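Local structure of beta-lactamase (Klebsiella pneumoniae, 6HUH) at residues 159-164 against 168-173. The protein probably hydrolyses beta-lactam antibiotics to substituted beta-amino acids, as a class D beta-lactamase that confers antibiotic resistance. Residues are numbered along the deposited sequence; the frame is centred on the assembly and turned at random.
Sequences ARFLGK and GKLPVS
K164 O accepts a hydrogen bond from the amide of K169 (N to O 2.8 Å) where the chain turns back from the end of helix 155-166. The turn is a Schellman motif, with G168 at positive phi (76°) just beyond the last helical residue. L170 N also reaches K164 O, weakly, at 3.4 Å. A water accepts from L170 N and can donate to K164 O, although it has other acceptors in reach.

Apolar packing lies beside these polar links. The two methyls of L170 part: CD2 rests on K164 CB at 3.7 Å, and CD1 meets F161 CE1 at 3.6 Å, the F161 and L170 side chains crossing at about a right angle. The F161 ring reaches L170 although its CB points away from 168-173, because chi1 of 162° sets CG opposite the backbone N; Y127 meets the ring edge-to-face, and P56 and L59 of helix 56-64 also touch it.

Farther out lie like charges: K169 NZ stands 4.2 Å from R160 NH2, at the guanidinium edge. Backbone bonds and a leucine thus join the helix end to the connection leading into helix 174-184, whereas the neighbouring cations probably repel mildly, which the solvent around exposed K169 would weaken.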
loop_
_atom_site.group_PDB
_atom_site.type_symbol
_atom_site.label_atom_id
_atom_site.label_comp_id
_atom_site.label_asym_id
_atom_site.label_seq_id
_atom_site.Cartn_x
_atom_site.Cartn_y
_atom_site.Cartn_z
ATOM N N ALA A 159 9.433 18.321 -15.366
ATOM C CA ALA A 159 9.217 17.487 -16.552
ATOM C C ALA A 159 10.557 17.032 -17.114
ATOM O O ALA A 159 10.692 15.873 -17.498
ATOM C CB ALA A 159 8.460 18.280 -17.613
ATOM N N ARG A 160 11.547 17.947 -17.158
ATOM C CA ARG A 160 12.897 17.681 -17.626
ATOM C C ARG A 160 13.546 16.611 -16.727
ATOM O O ARG A 160 14.041 15.594 -17.237
ATOM C CB ARG A 160 13.688 18.986 -17.625
ATOM C CG ARG A 160 15.123 18.888 -18.117
ATOM C CD ARG A 160 15.236 18.482 -19.574
ATOM N NE ARG A 160 15.772 17.127 -19.668
ATOM C CZ ARG A 160 16.120 16.532 -20.800
ATOM N NH1 ARG A 160 15.980 17.163 -21.960
ATOM N NH2 ARG A 160 16.608 15.296 -20.784
ATOM N N PHE A 161 13.465 16.814 -15.385
ATOM C CA PHE A 161 13.969 15.887 -14.365
ATOM C C PHE A 161 13.334 14.490 -14.530
ATOM O O PHE A 161 14.070 13.512 -14.649
ATOM C CB PHE A 161 13.752 16.448 -12.932
ATOM C CG PHE A 161 13.837 15.399 -11.840
ATOM C CD1 PHE A 161 15.055 14.831 -11.491
ATOM C CD2 PHE A 161 12.692 14.935 -11.210
ATOM C CE1 PHE A 161 15.125 13.818 -10.530
ATOM C CE2 PHE A 161 12.760 13.923 -10.254
ATOM C CZ PHE A 161 13.976 13.370 -9.918
ATOM N N LEU A 162 11.974 14.425 -14.549
ATOM C CA LEU A 162 11.154 13.226 -14.716
ATOM C C LEU A 162 11.532 12.485 -15.992
ATOM O O LEU A 162 11.591 11.251 -15.981
ATOM C CB LEU A 162 9.656 13.612 -14.752
ATOM C CG LEU A 162 8.779 13.471 -13.490
ATOM C CD1 LEU A 162 9.579 13.461 -12.194
ATOM C CD2 LEU A 162 7.707 14.547 -13.434
ATOM N N GLY A 163 11.819 13.246 -17.053
ATOM C CA GLY A 163 12.232 12.734 -18.355
ATOM C C GLY A 163 13.576 12.032 -18.337
ATOM O O GLY A 163 13.808 11.107 -19.116
ATOM N N LYS A 164 14.476 12.473 -17.446
ATOM C CA LYS A 164 15.792 11.872 -17.286
ATOM C C LYS A 164 15.671 10.541 -16.513
ATOM O O LYS A 164 16.351 9.564 -16.865
ATOM C CB LYS A 164 16.746 12.847 -16.579
ATOM C CG LYS A 164 17.259 13.971 -17.474
ATOM C CD LYS A 164 18.287 14.860 -16.745
ATOM C CE LYS A 164 18.838 15.967 -17.613
ATOM N NZ LYS A 164 19.766 15.458 -18.664
ATOM N N GLY A 168 16.456 6.664 -18.375
ATOM C CA GLY A 168 17.668 6.010 -17.891
ATOM C C GLY A 168 18.858 6.959 -17.882
ATOM O O GLY A 168 20.016 6.522 -17.794
ATOM N N LYS A 169 18.581 8.280 -17.977
ATOM C CA LYS A 169 19.622 9.297 -18.017
ATOM C C LYS A 169 20.220 9.615 -16.627
ATOM O O LYS A 169 21.356 10.078 -16.556
ATOM C CB LYS A 169 19.137 10.560 -18.746
ATOM C CG LYS A 169 19.120 10.382 -20.260
ATOM C CD LYS A 169 18.897 11.701 -20.995
ATOM C CE LYS A 169 18.354 11.507 -22.399
ATOM N NZ LYS A 169 16.865 11.399 -22.423
ATOM N N LEU A 170 19.492 9.340 -15.532
ATOM C CA LEU A 170 20.026 9.625 -14.189
ATOM C C LEU A 170 21.026 8.521 -13.745
ATOM O O LEU A 170 20.893 7.384 -14.213
ATOM C CB LEU A 170 18.915 9.918 -13.147
ATOM C CG LEU A 170 18.030 11.173 -13.419
ATOM C CD1 LEU A 170 16.995 11.357 -12.347
ATOM C CD2 LEU A 170 18.839 12.442 -13.509
ATOM N N PRO A 171 22.081 8.849 -12.932
ATOM C CA PRO A 171 23.111 7.844 -12.594
ATOM C C PRO A 171 22.686 6.787 -11.571
ATOM O O PRO A 171 23.395 6.520 -10.597
ATOM C CB PRO A 171 24.273 8.712 -12.096
ATOM C CG PRO A 171 23.621 9.855 -11.449
ATOM C CD PRO A 171 22.415 10.158 -12.320
ATOM N N VAL A 172 21.512 6.192 -11.792
ATOM C CA VAL A 172 20.922 5.176 -10.929
ATOM C C VAL A 172 20.665 3.908 -11.738
ATOM O O VAL A 172 20.622 3.950 -12.968
ATOM C CB VAL A 172 19.662 5.686 -10.169
ATOM C CG1 VAL A 172 19.985 6.900 -9.295
ATOM C CG2 VAL A 172 18.511 5.997 -11.109
ATOM N N SER A 173 20.525 2.779 -11.038
ATOM C CA SER A 173 20.273 1.458 -11.604
ATOM C C SER A 173 18.810 1.286 -12.049
ATOM O O SER A 173 17.946 2.098 -11.696
ATOM C CB SER A 173 20.612 0.390 -10.572
ATOM O OG SER A 173 19.663 0.398 -9.519
HETATM O O HOH W 1 17.204 7.327 -14.834
#